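Local coordinates for protein ornithine carbamoyltransferase, mitochondrial (Coccidioides immitis, PDB 3SDS) that catalyses the transfer of the carbamoyl group from carbamoyl phosphate to L-ornithine, giving L-citrulline and phosphate on the pathway to L-arginine, at residues T61-G66 with V89-H94; T68-F73 with S120-I125. One frame throughout, in Å; residues are numbered along the deposited sequence.

Interaction 1: residues T61-G66 with V89-H94; sequences TGALSG and VKMGGH
Leu64 and Met91 meet where the type I beta turn from Gly62 to Ser65 is laid against the C-terminal end of helix 78-90. One direct hydrogen bond joins the two backbones: Leu64 N donates to Met91 O at 3.0 Å, with an N-H...O angle of 158° and the donor tilted 22° from the carbonyl plane. A water makes a second link, donating to Lys90 O at 2.6 Å and accepting from Gly62 N, so the carbonyls of two successive residues at the helix end both reach the turn. A weaker contact comes from the Ser65 end of the turn, whose CA-H is directed at Gly92 O (Ser65 CA to Gly92 O 3.4 Å).

Gly92 ends the helix in a Schellman motif, with positive phi and its N bonded back to Val89 O. Gly93 brings its CA to 3.3 Å from Leu64 O.

The apolar part is small. Leu64 CG, beside its backbone N and anti to the carbonyl carbon (chi1 -77°), comes to 4.1 Å from Met91 CB, and the two side chains cross obliquely. Ala63 CB lies 4.4 Å from Met91 CG, while the far end of Met91, bent at chi3, leads off from the turn.

Both side chains are taken up by the C-terminal helix 327-347, Leu64 against Val346 and Val347, Met91 against Ile339 and Leu342. Beyond Gly93 the chain enters strand 94-98, where the backbone of His94 bonds to Lys67.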
ATOM      1  N   THR A  61     -12.282 -13.046 -14.517  1.00 41.05           N
ATOM      2  CA  THR A  61     -12.946 -11.753 -14.269  1.00 41.56           C
ATOM      3  C   THR A  61     -13.673 -11.683 -12.912  1.00 41.14           C
ATOM      4  O   THR A  61     -14.616 -12.423 -12.682  1.00 41.84           O
ATOM      5  CB  THR A  61     -13.917 -11.372 -15.427  1.00 42.82           C
ATOM      6  OG1 THR A  61     -13.276 -11.634 -16.669  1.00 43.98           O
ATOM      7  CG2 THR A  61     -14.293  -9.879 -15.392  1.00 42.28           C
ATOM      8  N   GLY A  62     -13.241 -10.786 -12.027  1.00 39.90           N
ATOM      9  CA  GLY A  62     -13.776 -10.747 -10.681  1.00 39.40           C
ATOM     10  C   GLY A  62     -13.595 -12.040  -9.885  1.00 39.00           C
ATOM     11  O   GLY A  62     -14.268 -12.248  -8.889  1.00 40.13           O
ATOM     12  N   ALA A  63     -12.694 -12.917 -10.299  1.00 38.08           N
ATOM     13  CA  ALA A  63     -12.478 -14.166  -9.578  1.00 37.68           C
ATOM     14  C   ALA A  63     -12.064 -13.961  -8.109  1.00 37.68           C
ATOM     15  O   ALA A  63     -12.359 -14.803  -7.261  1.00 37.94           O
ATOM     16  CB  ALA A  63     -11.454 -15.018 -10.290  1.00 36.84           C
ATOM     17  N   LEU A  64     -11.386 -12.851  -7.812  1.00 37.63           N
ATOM     18  CA  LEU A  64     -10.915 -12.571  -6.448  1.00 37.44           C
ATOM     19  C   LEU A  64     -11.540 -11.324  -5.815  1.00 38.10           C
ATOM     20  O   LEU A  64     -10.971 -10.765  -4.865  1.00 38.36           O
ATOM     21  CB  LEU A  64      -9.388 -12.419  -6.411  1.00 36.83           C
ATOM     22  CG  LEU A  64      -8.472 -13.643  -6.466  1.00 35.93           C
ATOM     23  CD1 LEU A  64      -7.089 -13.199  -6.145  1.00 32.20           C
ATOM     24  CD2 LEU A  64      -8.923 -14.723  -5.500  1.00 34.62           C
ATOM     25  N   SER A  65     -12.692 -10.881  -6.309  1.00 38.05           N
ATOM     26  CA  SER A  65     -13.224  -9.617  -5.816  1.00 38.79           C
ATOM     27  C   SER A  65     -13.817  -9.738  -4.399  1.00 38.98           C
ATOM     28  O   SER A  65     -14.407 -10.749  -4.039  1.00 39.09           O
ATOM     29  CB  SER A  65     -14.246  -9.054  -6.794  1.00 39.43           C
ATOM     30  OG  SER A  65     -15.392  -9.887  -6.787  1.00 41.42           O
ATOM     31  N   GLY A  66     -13.663  -8.688  -3.604  1.00 39.36           N
ATOM     32  CA  GLY A  66     -13.975  -8.748  -2.185  1.00 39.55           C
ATOM     33  C   GLY A  66     -12.838  -9.346  -1.357  1.00 39.45           C
ATOM     34  O   GLY A  66     -12.884  -9.281  -0.120  1.00 40.40           O
ATOM     35  N   VAL A  89      -4.450  -7.906  -8.959  1.00 34.47           N
ATOM     36  CA  VAL A  89      -5.372  -6.871  -9.463  1.00 35.12           C
ATOM     37  C   VAL A  89      -6.109  -7.257 -10.769  1.00 35.78           C
ATOM     38  O   VAL A  89      -7.292  -6.964 -10.915  1.00 35.91           O
ATOM     39  CB  VAL A  89      -4.677  -5.489  -9.580  1.00 35.79           C
ATOM     40  CG1 VAL A  89      -5.553  -4.474 -10.360  1.00 36.56           C
ATOM     41  CG2 VAL A  89      -4.319  -4.957  -8.204  1.00 34.62           C
ATOM     42  N   LYS A  90      -5.427  -7.915 -11.710  1.00 36.43           N
ATOM     43  CA  LYS A  90      -6.112  -8.466 -12.900  1.00 37.21           C
ATOM     44  C   LYS A  90      -7.323  -9.321 -12.519  1.00 37.39           C
ATOM     45  O   LYS A  90      -8.362  -9.278 -13.223  1.00 38.03           O
ATOM     46  CB  LYS A  90      -5.160  -9.265 -13.798  1.00 37.20           C
ATOM     47  CG  LYS A  90      -4.330  -8.418 -14.762  1.00 38.71           C
ATOM     48  CD  LYS A  90      -5.104  -8.127 -16.040  1.00 43.01           C
ATOM     49  CE  LYS A  90      -4.817  -6.711 -16.639  1.00 46.54           C
ATOM     50  NZ  LYS A  90      -3.389  -6.241 -16.539  1.00 47.17           N
ATOM     51  N   MET A  91      -7.206 -10.074 -11.414  1.00 36.69           N
ATOM     52  CA  MET A  91      -8.340 -10.860 -10.889  1.00 37.03           C
ATOM     53  C   MET A  91      -9.344 -10.078 -10.011  1.00 37.83           C
ATOM     54  O   MET A  91     -10.310 -10.653  -9.467  1.00 38.47           O
ATOM     55  CB  MET A  91      -7.870 -12.132 -10.207  1.00 36.03           C
ATOM     56  CG  MET A  91      -7.530 -13.220 -11.207  1.00 36.72           C
ATOM     57  SD  MET A  91      -6.674 -14.663 -10.521  1.00 35.89           S
ATOM     58  CE  MET A  91      -5.009 -13.998 -10.551  1.00 31.68           C
ATOM     59  N   GLY A  92      -9.141  -8.770  -9.904  1.00 37.70           N
ATOM     60  CA  GLY A  92     -10.059  -7.919  -9.173  1.00 37.98           C
ATOM     61  C   GLY A  92      -9.933  -7.998  -7.668  1.00 38.31           C
ATOM     62  O   GLY A  92     -10.825  -7.525  -6.967  1.00 39.34           O
ATOM     63  N   GLY A  93      -8.839  -8.576  -7.160  1.00 37.61           N
ATOM     64  CA  GLY A  93      -8.621  -8.659  -5.709  1.00 37.46           C
ATOM     65  C   GLY A  93      -7.770  -7.520  -5.161  1.00 38.05           C
ATOM     66  O   GLY A  93      -7.317  -6.654  -5.936  1.00 38.09           O
ATOM     67  N   HIS A  94      -7.553  -7.519  -3.835  1.00 38.07           N
ATOM     68  CA  HIS A  94      -6.650  -6.558  -3.175  1.00 38.32           C
ATOM     69  C   HIS A  94      -5.362  -7.153  -2.542  1.00 37.79           C
ATOM     70  O   HIS A  94      -5.427  -8.022  -1.667  1.00 38.08           O
ATOM     71  CB  HIS A  94      -7.406  -5.718  -2.144  1.00 39.17           C
ATOM     72  CG  HIS A  94      -6.532  -4.756  -1.390  1.00 40.67           C
ATOM     73  ND1 HIS A  94      -6.103  -3.557  -1.926  1.00 40.98           N
ATOM     74  CD2 HIS A  94      -6.003  -4.820  -0.142  1.00 41.37           C
ATOM     75  CE1 HIS A  94      -5.351  -2.924  -1.039  1.00 42.62           C
ATOM     76  NE2 HIS A  94      -5.274  -3.668   0.053  1.00 42.23           N
TER
HETATM   77  O   HOH W   1     -10.930  -8.870 -13.103  1.00 35.42           O

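Interaction 2: residues T68-F73 with S120-I125; sequences TVAMMF and SMVSCI
Strand 68-73 and the chain leading into strand 124-128 run parallel, with the CA atoms of Ala70 and Ile125 4.8 Å apart. Strands 68-73 and 124-128 are the two inner strands of the four-stranded parallel sheet of the carbamoyl phosphate domain, and helix 78-90, strand 94-98 and helix 111-119 lie between them in sequence. Two backbone bonds hold the pair: Ser123 N to Thr68 O at 3.0 Å, almost in line with the carbonyl (C=O...N 167°), and Ala70 N to Cys124 O at 2.9 Å. Between Ala70 and Ile125 a CA-H...O contact adds to them, from Ile125 CA to Ala70 O.

On one face Val69 straddles Cys124 CB with both methyls, CG1 at 4.1 Å and CG2 just beyond. The opposite face carries Ala70, Met72 and Ile125. Val122 CG1, set beside its own backbone N (chi1 -49°), reaches Ala70 CB at 4.1 Å, and Met96 of the neighbouring strand touches both residues. Further along, the Met72 chain bends at chi3 and its sulfur meets the Ile125 CG2 methyl at 3.9 Å. The Met72 side chain is about 7 Å from that of Arg128, which by similarity binds carbamoyl phosphate, so this packing lies close to the probable carbamoyl phosphate site.

At the other end of the pair a water joins the segments: it accepts from Thr68 N and is hydrogen-bonded to Ser123 OG, at 2.7 Å from each.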
ATOM      1  N   THR A  68      -8.747 -10.336  -0.085  1.00 37.41           N
ATOM      2  CA  THR A  68      -7.399  -9.824   0.191  1.00 36.90           C
ATOM      3  C   THR A  68      -6.347 -10.924   0.100  1.00 36.43           C
ATOM      4  O   THR A  68      -6.563 -12.048   0.599  1.00 36.53           O
ATOM      5  CB  THR A  68      -7.335  -9.229   1.596  1.00 37.53           C
ATOM      6  OG1 THR A  68      -8.380  -8.264   1.737  1.00 38.03           O
ATOM      7  CG2 THR A  68      -5.987  -8.571   1.854  1.00 37.46           C
ATOM      8  N   VAL A  69      -5.220 -10.605  -0.532  1.00 35.71           N
ATOM      9  CA  VAL A  69      -4.048 -11.482  -0.496  1.00 35.40           C
ATOM     10  C   VAL A  69      -2.945 -10.794   0.319  1.00 36.68           C
ATOM     11  O   VAL A  69      -2.558  -9.659   0.013  1.00 37.23           O
ATOM     12  CB  VAL A  69      -3.555 -11.800  -1.921  1.00 34.46           C
ATOM     13  CG1 VAL A  69      -2.226 -12.579  -1.897  1.00 33.84           C
ATOM     14  CG2 VAL A  69      -4.610 -12.553  -2.691  1.00 32.33           C
ATOM     15  N   ALA A  70      -2.437 -11.455   1.355  1.00 37.47           N
ATOM     16  CA  ALA A  70      -1.346 -10.855   2.148  1.00 39.09           C
ATOM     17  C   ALA A  70       0.041 -11.203   1.602  1.00 39.49           C
ATOM     18  O   ALA A  70       0.350 -12.375   1.356  1.00 39.38           O
ATOM     19  CB  ALA A  70      -1.455 -11.254   3.613  1.00 39.54           C
ATOM     20  N   MET A  71       0.870 -10.184   1.399  1.00 40.72           N
ATOM     21  CA  MET A  71       2.275 -10.383   1.006  1.00 41.53           C
ATOM     22  C   MET A  71       3.189 -10.139   2.206  1.00 43.40           C
ATOM     23  O   MET A  71       3.279  -9.006   2.714  1.00 44.17           O
ATOM     24  CB  MET A  71       2.672  -9.436  -0.134  1.00 41.09           C
ATOM     25  CG  MET A  71       1.754  -9.445  -1.350  1.00 40.63           C
ATOM     26  SD  MET A  71       2.246  -8.251  -2.632  1.00 42.74           S
ATOM     27  CE  MET A  71       1.823  -6.676  -1.908  1.00 43.16           C
ATOM     28  N   MET A  72       3.850 -11.193   2.680  1.00 44.61           N
ATOM     29  CA  MET A  72       4.776 -11.050   3.825  1.00 47.25           C
ATOM     30  C   MET A  72       6.249 -11.136   3.413  1.00 47.85           C
ATOM     31  O   MET A  72       6.739 -12.217   3.039  1.00 47.66           O
ATOM     32  CB  MET A  72       4.466 -12.068   4.921  1.00 47.66           C
ATOM     33  CG  MET A  72       3.200 -11.753   5.685  1.00 50.41           C
ATOM     34  SD  MET A  72       2.614 -13.122   6.704  1.00 55.58           S
ATOM     35  CE  MET A  72       3.551 -12.842   8.207  1.00 54.38           C
ATOM     36  N   PHE A  73       6.952 -10.007   3.480  1.00 49.07           N
ATOM     37  CA  PHE A  73       8.340  -9.968   3.045  1.00 50.32           C
ATOM     38  C   PHE A  73       9.330  -9.651   4.169  1.00 52.91           C
ATOM     39  O   PHE A  73       9.200  -8.632   4.843  1.00 54.47           O
ATOM     40  CB  PHE A  73       8.512  -9.012   1.851  1.00 49.89           C
ATOM     41  CG  PHE A  73       7.680  -9.387   0.634  1.00 48.18           C
ATOM     42  CD1 PHE A  73       7.151  -8.412  -0.180  1.00 47.94           C
ATOM     43  CD2 PHE A  73       7.417 -10.714   0.318  1.00 47.38           C
ATOM     44  CE1 PHE A  73       6.387  -8.747  -1.288  1.00 46.74           C
ATOM     45  CE2 PHE A  73       6.645 -11.055  -0.783  1.00 46.36           C
ATOM     46  CZ  PHE A  73       6.131 -10.069  -1.588  1.00 45.71           C
ATOM     47  N   SER A 120      -6.753 -16.085   9.209  1.00 38.84           N
ATOM     48  CA  SER A 120      -8.185 -16.098   9.442  1.00 39.08           C
ATOM     49  C   SER A 120      -8.924 -14.878   8.850  1.00 38.73           C
ATOM     50  O   SER A 120     -10.163 -14.871   8.772  1.00 38.47           O
ATOM     51  CB  SER A 120      -8.506 -16.324  10.931  1.00 40.69           C
ATOM     52  OG  SER A 120      -8.134 -15.229  11.748  1.00 41.34           O
ATOM     53  N   MET A 121      -8.166 -13.866   8.416  1.00 38.78           N
ATOM     54  CA  MET A 121      -8.743 -12.611   7.859  1.00 38.90           C
ATOM     55  C   MET A 121      -8.280 -12.321   6.415  1.00 38.03           C
ATOM     56  O   MET A 121      -8.522 -11.236   5.899  1.00 38.04           O
ATOM     57  CB  MET A 121      -8.500 -11.385   8.786  1.00 39.54           C
ATOM     58  CG  MET A 121      -8.985 -11.521  10.247  1.00 40.90           C
ATOM     59  SD  MET A 121      -8.711 -10.059  11.334  1.00 44.00           S
ATOM     60  CE  MET A 121      -6.975 -10.137  11.753  1.00 43.21           C
ATOM     61  N   VAL A 122      -7.629 -13.288   5.762  1.00 37.98           N
ATOM     62  CA  VAL A 122      -7.262 -13.162   4.336  1.00 37.56           C
ATOM     63  C   VAL A 122      -7.588 -14.443   3.568  1.00 38.16           C
ATOM     64  O   VAL A 122      -7.904 -15.483   4.182  1.00 39.31           O
ATOM     65  CB  VAL A 122      -5.743 -12.782   4.116  1.00 37.39           C
ATOM     66  CG1 VAL A 122      -5.328 -11.583   4.992  1.00 37.35           C
ATOM     67  CG2 VAL A 122      -4.827 -13.962   4.358  1.00 35.72           C
ATOM     68  N   SER A 123      -7.492 -14.384   2.240  1.00 38.12           N
ATOM     69  CA  SER A 123      -7.723 -15.569   1.407  1.00 38.54           C
ATOM     70  C   SER A 123      -6.457 -16.308   0.933  1.00 38.57           C
ATOM     71  O   SER A 123      -6.548 -17.464   0.465  1.00 38.57           O
ATOM     72  CB  SER A 123      -8.564 -15.189   0.204  1.00 38.43           C
ATOM     73  OG  SER A 123      -9.755 -14.566   0.647  1.00 41.41           O
ATOM     74  N   CYS A 124      -5.297 -15.647   1.036  1.00 38.23           N
ATOM     75  CA  CYS A 124      -4.026 -16.244   0.644  1.00 37.77           C
ATOM     76  C   CYS A 124      -2.855 -15.525   1.283  1.00 38.14           C
ATOM     77  O   CYS A 124      -2.930 -14.336   1.562  1.00 38.53           O
ATOM     78  CB  CYS A 124      -3.875 -16.220  -0.887  1.00 37.16           C
ATOM     79  SG  CYS A 124      -2.271 -16.833  -1.518  1.00 36.63           S
ATOM     80  N   ILE A 125      -1.759 -16.244   1.499  1.00 38.70           N
ATOM     81  CA  ILE A 125      -0.484 -15.608   1.874  1.00 39.40           C
ATOM     82  C   ILE A 125       0.615 -15.916   0.862  1.00 39.51           C
ATOM     83  O   ILE A 125       0.904 -17.084   0.593  1.00 39.42           O
ATOM     84  CB  ILE A 125       0.002 -16.007   3.282  1.00 40.01           C
ATOM     85  CG1 ILE A 125      -1.116 -15.804   4.318  1.00 39.78           C
ATOM     86  CG2 ILE A 125       1.241 -15.205   3.646  1.00 39.89           C
ATOM     87  CD1 ILE A 125      -0.886 -16.492   5.651  1.00 37.93           C
TER
HETATM   88  O   HOH W   2     -10.045 -12.027   1.597  1.00 31.52           O

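Overall arrangement
Both contacts belong to the carbamoyl phosphate domain, their centres about 14 Å apart, and their segments alternate along the chain: strand 68-73 follows the turn of interaction 1 and leads on to helix 78-90, whose end that turn meets. They join directly where His94 O lies 2.8 Å from Val69 N, a probable hydrogen bond between adjacent strands. Interaction 2 is buried in the sheet, largely apolar beside its backbone bonds. Interaction 1 is only partly buried, rich in glycine, and relies on backbone carbonyls and water at a helix end. Residues of both also touch a second subunit of the trimer, His94 bonding to its Glu85 and Thr68 packing on its Gly86.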